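Local coordinates for DNA replication licensing factor MCM related protein (Thermoplasma acidophilum, PDB 4ME3) that is the N-terminal, zinc-binding part of an archaeal MCM protein, which probably binds single-stranded DNA and acts as an ATP-driven helicase in DNA replication, at residues N35-H38 and E43-T46; R22-L27 and E55-Q60. All coordinates share one frame; numbering follows the deposited sequence.

Interaction 1 of 2, residues N35-H38 and E43-T46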
ATOM      1  N   ASN A  35      16.866  -8.227  -8.601  1.00 25.14           N
ATOM      2  CA  ASN A  35      17.174  -9.610  -8.944  1.00 26.77           C
ATOM      3  C   ASN A  35      17.557 -10.438  -7.719  1.00 26.72           C
ATOM      4  O   ASN A  35      17.360 -11.653  -7.701  1.00 32.56           O
ATOM      5  CB  ASN A  35      18.273  -9.664 -10.007  1.00 30.02           C
ATOM      6  CG  ASN A  35      17.792  -9.174 -11.363  1.00 36.44           C
ATOM      7  OD1 ASN A  35      16.662  -9.451 -11.769  1.00 41.66           O
ATOM      8  ND2 ASN A  35      18.644  -8.437 -12.066  1.00 46.05           N
ATOM      9  N   ARG A  36      18.099  -9.786  -6.694  1.00 26.38           N
ATOM     10  CA  ARG A  36      18.363 -10.461  -5.427  1.00 28.31           C
ATOM     11  C   ARG A  36      17.059 -10.766  -4.698  1.00 28.13           C
ATOM     12  O   ARG A  36      16.904 -11.835  -4.105  1.00 27.50           O
ATOM     13  CB  ARG A  36      19.277  -9.622  -4.536  1.00 28.77           C
ATOM     14  CG  ARG A  36      20.749  -9.740  -4.890  1.00 35.84           C
ATOM     15  CD  ARG A  36      21.633  -9.270  -3.753  1.00 42.90           C
ATOM     16  NE  ARG A  36      21.379  -7.878  -3.396  1.00 38.44           N
ATOM     17  CZ  ARG A  36      21.870  -6.832  -4.052  1.00 33.15           C
ATOM     18  NH1 ARG A  36      22.640  -7.008  -5.119  1.00 44.09           N
ATOM     19  NH2 ARG A  36      21.586  -5.604  -3.644  1.00 31.06           N
ATOM     20  N   ILE A  37      16.124  -9.823  -4.741  1.00 24.35           N
ATOM     21  CA  ILE A  37      14.802 -10.029  -4.154  1.00 19.03           C
ATOM     22  C   ILE A  37      14.080 -11.155  -4.885  1.00 22.10           C
ATOM     23  O   ILE A  37      13.385 -11.973  -4.276  1.00 23.60           O
ATOM     24  CB  ILE A  37      13.953  -8.747  -4.249  1.00 17.27           C
ATOM     25  CG1 ILE A  37      14.590  -7.627  -3.425  1.00 24.11           C
ATOM     26  CG2 ILE A  37      12.534  -9.011  -3.770  1.00 23.54           C
ATOM     27  CD1 ILE A  37      13.965  -6.265  -3.664  1.00 18.89           C
ATOM     28  N   HIS A  38      14.251 -11.185  -6.200  1.00 21.40           N
ATOM     29  CA  HIS A  38      13.660 -12.212  -7.047  1.00 20.63           C
ATOM     30  C   HIS A  38      13.956 -13.616  -6.519  1.00 27.51           C
ATOM     31  O   HIS A  38      13.092 -14.497  -6.541  1.00 25.72           O
ATOM     32  CB  HIS A  38      14.199 -12.059  -8.470  1.00 28.08           C
ATOM     33  CG  HIS A  38      13.876 -13.210  -9.371  1.00 32.27           C
ATOM     34  ND1 HIS A  38      12.834 -13.179 -10.269  1.00 38.43           N
ATOM     35  CD2 HIS A  38      14.467 -14.419  -9.518  1.00 40.30           C
ATOM     36  CE1 HIS A  38      12.791 -14.324 -10.929  1.00 33.63           C
ATOM     37  NE2 HIS A  38      13.770 -15.093 -10.492  1.00 42.98           N
ATOM     38  N   GLU A  43       8.661 -14.559  -0.368  1.00 39.73           N
ATOM     39  CA  GLU A  43       8.960 -14.372   1.048  1.00 40.17           C
ATOM     40  C   GLU A  43       9.523 -12.974   1.286  1.00 43.78           C
ATOM     41  O   GLU A  43       9.217 -12.330   2.291  1.00 40.24           O
ATOM     42  CB  GLU A  43       9.941 -15.434   1.549  1.00 52.66           C
ATOM     43  CG  GLU A  43       9.337 -16.827   1.683  1.00 63.60           C
ATOM     44  CD  GLU A  43       9.320 -17.598   0.375  1.00 67.37           C
ATOM     45  OE1 GLU A  43       9.537 -16.982  -0.689  1.00 56.56           O
ATOM     46  OE2 GLU A  43       9.094 -18.826   0.414  1.00 83.57           O
ATOM     47  N   VAL A  44      10.352 -12.514   0.354  1.00 27.69           N
ATOM     48  CA  VAL A  44      10.827 -11.138   0.349  1.00 28.16           C
ATOM     49  C   VAL A  44      10.153 -10.431  -0.819  1.00 17.95           C
ATOM     50  O   VAL A  44      10.222 -10.892  -1.955  1.00 21.52           O
ATOM     51  CB  VAL A  44      12.353 -11.065   0.182  1.00 34.17           C
ATOM     52  CG1 VAL A  44      12.825  -9.618   0.188  1.00 31.67           C
ATOM     53  CG2 VAL A  44      13.041 -11.859   1.282  1.00 39.65           C
ATOM     54  N   ARG A  45       9.485  -9.318  -0.543  1.00 18.31           N
ATOM     55  CA  ARG A  45       8.674  -8.677  -1.567  1.00 13.61           C
ATOM     56  C   ARG A  45       8.567  -7.174  -1.354  1.00 13.43           C
ATOM     57  O   ARG A  45       7.504  -6.593  -1.565  1.00 14.06           O
ATOM     58  CB  ARG A  45       7.279  -9.289  -1.578  1.00 19.63           C
ATOM     59  CG  ARG A  45       6.566  -9.196  -0.243  1.00 19.32           C
ATOM     60  CD  ARG A  45       5.196  -9.820  -0.320  1.00 27.94           C
ATOM     61  NE  ARG A  45       4.520  -9.816   0.973  1.00 26.49           N
ATOM     62  CZ  ARG A  45       3.551 -10.660   1.312  1.00 27.54           C
ATOM     63  NH1 ARG A  45       3.137 -11.587   0.457  1.00 29.84           N
ATOM     64  NH2 ARG A  45       3.001 -10.586   2.514  1.00 23.47           N
ATOM     65  N   THR A  46       9.673  -6.561  -0.940  1.00 12.98           N
ATOM     66  CA  THR A  46       9.740  -5.119  -0.743  1.00 15.19           C
ATOM     67  C   THR A  46      11.020  -4.537  -1.333  1.00 17.49           C
ATOM     68  O   THR A  46      12.104  -5.101  -1.176  1.00 14.12           O
ATOM     69  CB  THR A  46       9.711  -4.754   0.751  1.00 15.82           C
ATOM     70  OG1 THR A  46       8.530  -5.292   1.357  1.00 17.01           O
ATOM     71  CG2 THR A  46       9.735  -3.242   0.939  1.00 17.79           C
TER

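Interaction 2 of 2, residues R22-L27 and E55-Q60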
ATOM      1  N   ARG A  22      10.576   2.090 -15.497  1.00 13.43           N
ATOM      2  CA  ARG A  22      11.460   1.128 -16.151  1.00 15.38           C
ATOM      3  C   ARG A  22      12.861   1.700 -16.353  1.00 14.71           C
ATOM      4  O   ARG A  22      13.856   1.058 -16.018  1.00 15.16           O
ATOM      5  CB  ARG A  22      10.883   0.688 -17.498  1.00 16.76           C
ATOM      6  CG  ARG A  22       9.702  -0.257 -17.381  1.00 19.48           C
ATOM      7  CD  ARG A  22       9.379  -0.922 -18.709  1.00 26.79           C
ATOM      8  NE  ARG A  22       8.117  -1.650 -18.650  1.00 25.54           N
ATOM      9  CZ  ARG A  22       6.926  -1.112 -18.899  1.00 30.02           C
ATOM     10  NH1 ARG A  22       6.820   0.167 -19.236  1.00 39.53           N
ATOM     11  NH2 ARG A  22       5.833  -1.856 -18.815  1.00 39.45           N
ATOM     12  N   ASP A  23      12.935   2.903 -16.905  1.00 12.97           N
ATOM     13  CA  ASP A  23      14.222   3.542 -17.138  1.00 14.58           C
ATOM     14  C   ASP A  23      14.914   3.862 -15.820  1.00 19.79           C
ATOM     15  O   ASP A  23      16.133   3.734 -15.702  1.00 14.67           O
ATOM     16  CB  ASP A  23      14.043   4.823 -17.949  1.00 16.16           C
ATOM     17  CG  ASP A  23      13.915   4.569 -19.430  1.00 22.98           C
ATOM     18  OD1 ASP A  23      14.241   3.450 -19.877  1.00 28.67           O
ATOM     19  OD2 ASP A  23      13.493   5.503 -20.145  1.00 27.72           O
ATOM     20  N   PHE A  24      14.136   4.279 -14.826  1.00 14.42           N
ATOM     21  CA  PHE A  24      14.703   4.645 -13.534  1.00 11.65           C
ATOM     22  C   PHE A  24      15.413   3.469 -12.865  1.00 13.34           C
ATOM     23  O   PHE A  24      16.555   3.592 -12.415  1.00 11.69           O
ATOM     24  CB  PHE A  24      13.625   5.186 -12.592  1.00 10.97           C
ATOM     25  CG  PHE A  24      14.110   5.370 -11.189  1.00  9.40           C
ATOM     26  CD1 PHE A  24      14.909   6.454 -10.858  1.00 12.47           C
ATOM     27  CD2 PHE A  24      13.801   4.446 -10.208  1.00  9.80           C
ATOM     28  CE1 PHE A  24      15.374   6.617  -9.569  1.00 11.52           C
ATOM     29  CE2 PHE A  24      14.267   4.602  -8.920  1.00 11.95           C
ATOM     30  CZ  PHE A  24      15.053   5.690  -8.599  1.00 10.80           C
ATOM     31  N   PHE A  25      14.730   2.331 -12.790  1.00 12.73           N
ATOM     32  CA  PHE A  25      15.277   1.169 -12.104  1.00 12.94           C
ATOM     33  C   PHE A  25      16.620   0.788 -12.716  1.00 16.47           C
ATOM     34  O   PHE A  25      17.568   0.463 -12.002  1.00 15.32           O
ATOM     35  CB  PHE A  25      14.317  -0.020 -12.191  1.00 13.95           C
ATOM     36  CG  PHE A  25      13.080   0.120 -11.345  1.00 12.43           C
ATOM     37  CD1 PHE A  25      13.146   0.639 -10.058  1.00 13.46           C
ATOM     38  CD2 PHE A  25      11.850  -0.282 -11.834  1.00 14.15           C
ATOM     39  CE1 PHE A  25      12.008   0.759  -9.287  1.00 13.28           C
ATOM     40  CE2 PHE A  25      10.707  -0.162 -11.067  1.00 12.22           C
ATOM     41  CZ  PHE A  25      10.789   0.356  -9.789  1.00 12.27           C
ATOM     42  N   ARG A  26      16.696   0.840 -14.042  1.00 16.76           N
ATOM     43  CA  ARG A  26      17.924   0.486 -14.747  1.00 17.01           C
ATOM     44  C   ARG A  26      19.010   1.539 -14.549  1.00 15.58           C
ATOM     45  O   ARG A  26      20.125   1.224 -14.126  1.00 15.38           O
ATOM     46  CB  ARG A  26      17.651   0.313 -16.242  1.00 17.71           C
ATOM     47  CG  ARG A  26      18.845  -0.227 -17.011  1.00 25.85           C
ATOM     48  CD  ARG A  26      18.616  -0.232 -18.516  1.00 37.46           C
ATOM     49  NE  ARG A  26      17.330   0.347 -18.902  1.00 39.81           N
ATOM     50  CZ  ARG A  26      16.190  -0.332 -18.996  1.00 44.45           C
ATOM     51  NH1 ARG A  26      16.149  -1.631 -18.721  1.00 44.58           N
ATOM     52  NH2 ARG A  26      15.079   0.291 -19.362  1.00 45.48           N
ATOM     53  N   LEU A  27      18.677   2.788 -14.860  1.00 13.38           N
ATOM     54  CA  LEU A  27      19.637   3.887 -14.806  1.00 12.74           C
ATOM     55  C   LEU A  27      20.320   4.009 -13.453  1.00 19.63           C
ATOM     56  O   LEU A  27      21.523   4.245 -13.385  1.00 17.04           O
ATOM     57  CB  LEU A  27      18.947   5.214 -15.120  1.00 16.92           C
ATOM     58  CG  LEU A  27      18.928   5.694 -16.565  1.00 28.74           C
ATOM     59  CD1 LEU A  27      18.129   6.983 -16.638  1.00 22.65           C
ATOM     60  CD2 LEU A  27      20.343   5.903 -17.096  1.00 20.18           C
ATOM     61  N   GLU A  55      14.568  12.257  -7.558  1.00 15.78           N
ATOM     62  CA  GLU A  55      14.726  13.681  -7.859  1.00 17.65           C
ATOM     63  C   GLU A  55      15.813  13.914  -8.906  1.00 19.50           C
ATOM     64  O   GLU A  55      15.648  14.727  -9.820  1.00 18.22           O
ATOM     65  CB  GLU A  55      15.068  14.463  -6.589  1.00 21.52           C
ATOM     66  CG  GLU A  55      13.947  15.366  -6.101  1.00 43.87           C
ATOM     67  CD  GLU A  55      14.303  16.100  -4.823  1.00 44.34           C
ATOM     68  OE1 GLU A  55      15.275  15.694  -4.150  1.00 44.72           O
ATOM     69  OE2 GLU A  55      13.608  17.083  -4.492  1.00 52.60           O
ATOM     70  N   ASP A  56      16.923  13.199  -8.765  1.00 18.81           N
ATOM     71  CA  ASP A  56      18.046  13.318  -9.689  1.00 16.42           C
ATOM     72  C   ASP A  56      17.654  12.849 -11.087  1.00 21.62           C
ATOM     73  O   ASP A  56      18.144  13.364 -12.095  1.00 18.34           O
ATOM     74  CB  ASP A  56      19.226  12.492  -9.180  1.00 18.99           C
ATOM     75  CG  ASP A  56      20.524  12.852  -9.861  1.00 29.14           C
ATOM     76  OD1 ASP A  56      21.039  13.960  -9.596  1.00 23.13           O
ATOM     77  OD2 ASP A  56      21.034  12.028 -10.651  1.00 20.91           O
ATOM     78  N   TYR A  57      16.766  11.864 -11.129  1.00 15.70           N
ATOM     79  CA  TYR A  57      16.313  11.253 -12.373  1.00 15.56           C
ATOM     80  C   TYR A  57      15.426  12.197 -13.175  1.00 19.65           C
ATOM     81  O   TYR A  57      15.677  12.464 -14.349  1.00 16.24           O
ATOM     82  CB  TYR A  57      15.556   9.965 -12.037  1.00 13.03           C
ATOM     83  CG  TYR A  57      14.793   9.339 -13.177  1.00 12.62           C
ATOM     84  CD1 TYR A  57      15.422   9.018 -14.373  1.00 13.34           C
ATOM     85  CD2 TYR A  57      13.444   9.037 -13.044  1.00 14.66           C
ATOM     86  CE1 TYR A  57      14.725   8.433 -15.406  1.00 15.71           C
ATOM     87  CE2 TYR A  57      12.740   8.451 -14.072  1.00 13.26           C
ATOM     88  CZ  TYR A  57      13.386   8.151 -15.251  1.00 14.76           C
ATOM     89  OH  TYR A  57      12.694   7.560 -16.280  1.00 16.34           O
ATOM     90  N   ASN A  58      14.385  12.705 -12.527  1.00 17.76           N
ATOM     91  CA  ASN A  58      13.408  13.567 -13.176  1.00 18.62           C
ATOM     92  C   ASN A  58      12.597  14.225 -12.075  1.00 26.64           C
ATOM     93  O   ASN A  58      11.797  13.563 -11.422  1.00 16.95           O
ATOM     94  CB  ASN A  58      12.511  12.732 -14.090  1.00 17.36           C
ATOM     95  CG  ASN A  58      11.453  13.556 -14.802  1.00 26.93           C
ATOM     96  OD1 ASN A  58      10.838  14.451 -14.220  1.00 25.58           O
ATOM     97  ND2 ASN A  58      11.223  13.242 -16.071  1.00 39.83           N
ATOM     98  N   TRP A  59      12.807  15.514 -11.835  1.00 24.47           N
ATOM     99  CA  TRP A  59      12.203  16.127 -10.656  1.00 26.08           C
ATOM    100  C   TRP A  59      10.692  16.301 -10.809  1.00 25.78           C
ATOM    101  O   TRP A  59       9.973  16.365  -9.813  1.00 23.32           O
ATOM    102  CB  TRP A  59      12.903  17.437 -10.270  1.00 41.02           C
ATOM    103  CG  TRP A  59      12.615  18.604 -11.151  1.00 37.18           C
ATOM    104  CD1 TRP A  59      13.304  18.978 -12.269  1.00 52.49           C
ATOM    105  CD2 TRP A  59      11.575  19.572 -10.976  1.00 44.59           C
ATOM    106  NE1 TRP A  59      12.751  20.117 -12.805  1.00 50.83           N
ATOM    107  CE2 TRP A  59      11.688  20.502 -12.029  1.00 60.35           C
ATOM    108  CE3 TRP A  59      10.557  19.743 -10.034  1.00 47.66           C
ATOM    109  CZ2 TRP A  59      10.819  21.585 -12.169  1.00 58.77           C
ATOM    110  CZ3 TRP A  59       9.695  20.819 -10.173  1.00 50.95           C
ATOM    111  CH2 TRP A  59       9.833  21.724 -11.231  1.00 58.87           C
ATOM    112  N   GLN A  60      10.211  16.345 -12.049  1.00 23.91           N
ATOM    113  CA  GLN A  60       8.772  16.356 -12.309  1.00 24.39           C
ATOM    114  C   GLN A  60       8.150  15.025 -11.900  1.00 22.80           C
ATOM    115  O   GLN A  60       7.090  14.981 -11.276  1.00 18.55           O
ATOM    116  CB  GLN A  60       8.484  16.605 -13.791  1.00 32.72           C
ATOM    117  CG  GLN A  60       7.803  17.935 -14.084  1.00 49.39           C
ATOM    118  CD  GLN A  60       8.685  19.133 -13.783  1.00 58.44           C
ATOM    119  OE1 GLN A  60       8.240  20.107 -13.173  1.00 63.37           O
ATOM    120  NE2 GLN A  60       9.937  19.075 -14.224  1.00 65.32           N
TER
HETATM  121  O   HOH W   1      12.586   7.649 -19.069  1.00 23.60           O

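Interaction 1 of 2, residues N35-H38 and E43-T46
Ile37, on helix 31-38, meets the incoming chain of residues 43-46 with both arms of its branched side chain, and Val44 is the one residue that answers it with a side chain. The two side chains cross at about a right angle, and their meeting point is methyl against methyl: CG2 of Ile37 lies 4.0 Å from CG1 of Val44. CG1 of Val44 stands anti to its own backbone N (chi1 -180°), with the CA-CB bond of the residue directed toward the helix, and this brings one methyl of the fork against the isoleucine.

The rest of the contact is side chain against backbone. CG2, the short branch of Ile37, also lies 3.5 Å from Val44 O. On the other arm, the chain through CG1 runs out extended (chi2 169°), which carries CD1 two residues further along the chain, to the start of strand 46-50, where CD1 of Ile37 rests 3.3 Å from Thr46 O. No hydrogen bond joins the two segments, and Val44 O, which the contact helps to bury, has no hydrogen-bonding partner in the model.

The CA-CB bonds of Arg45 and Thr46 point away from the helix. Arg45 forms a salt bridge with Asp222, while its backbone is hydrogen-bonded to Asn97, beside the short parallel strand pair 46-50 and 97-101. The whole is a local helix-to-strand connection of the MCM N-terminal domain: the chain leaves helix 31-38, turns, and packs back against the isoleucine as it enters strand 46-50.

Interaction 2 of 2, residues R22-L27 and E55-Q60
Tyr57 reaches from the end of helix 51-57 onto helix 14-27, and its contacts change character along its length. Its CG is anti to the backbone N (chi1 169°), and the side chain sets out toward the other helix. At the base, CB of Tyr57 lies 3.8 Å from CD1 of Phe24; CD2 of the tyrosine ring meets that same CD1 at 3.7 Å. The two rings are inclined at 54°, an oblique pairing. Further out, CB of Phe24 sits over one face of the tyrosine ring in a CH-pi contact, 3.9 Å from its centroid, and CB of Asn58 lies over the opposite face. CE1 of Tyr57 touches CD1 of Leu27 at 3.9 Å. At the tip, OH is 3.5 Å from CB of Asp23, and a water 2.8 Å from this OH donates a hydrogen bond to Asp23 OD2. The hydroxyl also makes a weak hydrogen bond with Leu20 O.

A leucine in place of Tyr57 would probably open a gap beside Phe24 and leave the water without its hydroxyl partner. The contact thus grades from apolar packing beside buried Phe24 to a water-mediated polar link at exposed Asp23, whose OD1 forms a salt bridge with NH2 of Arg26 through a weak hydrogen bond.

Both contacts belong to the helical part of the MCM N-terminal domain, and their centres lie 21 Å apart. They do not touch: their nearest atoms are about 9 Å from each other. Helices 14-27 and 31-38 follow one another in the chain, and the segments of interaction 1 both fall between those of interaction 2, which closes the longer loop. Strand 46-50 connects them structurally: it starts at the end of interaction 1, and its Val49 packs on Phe24 of interaction 2. Neither contact adjoins the zinc ion bound by Cys147, Cys150, Cys169 and Cys172. On the side of interaction 1 away from helix 31-38, Arg45 links the segment to Asp222, a residue in the range of the MCM OB domain.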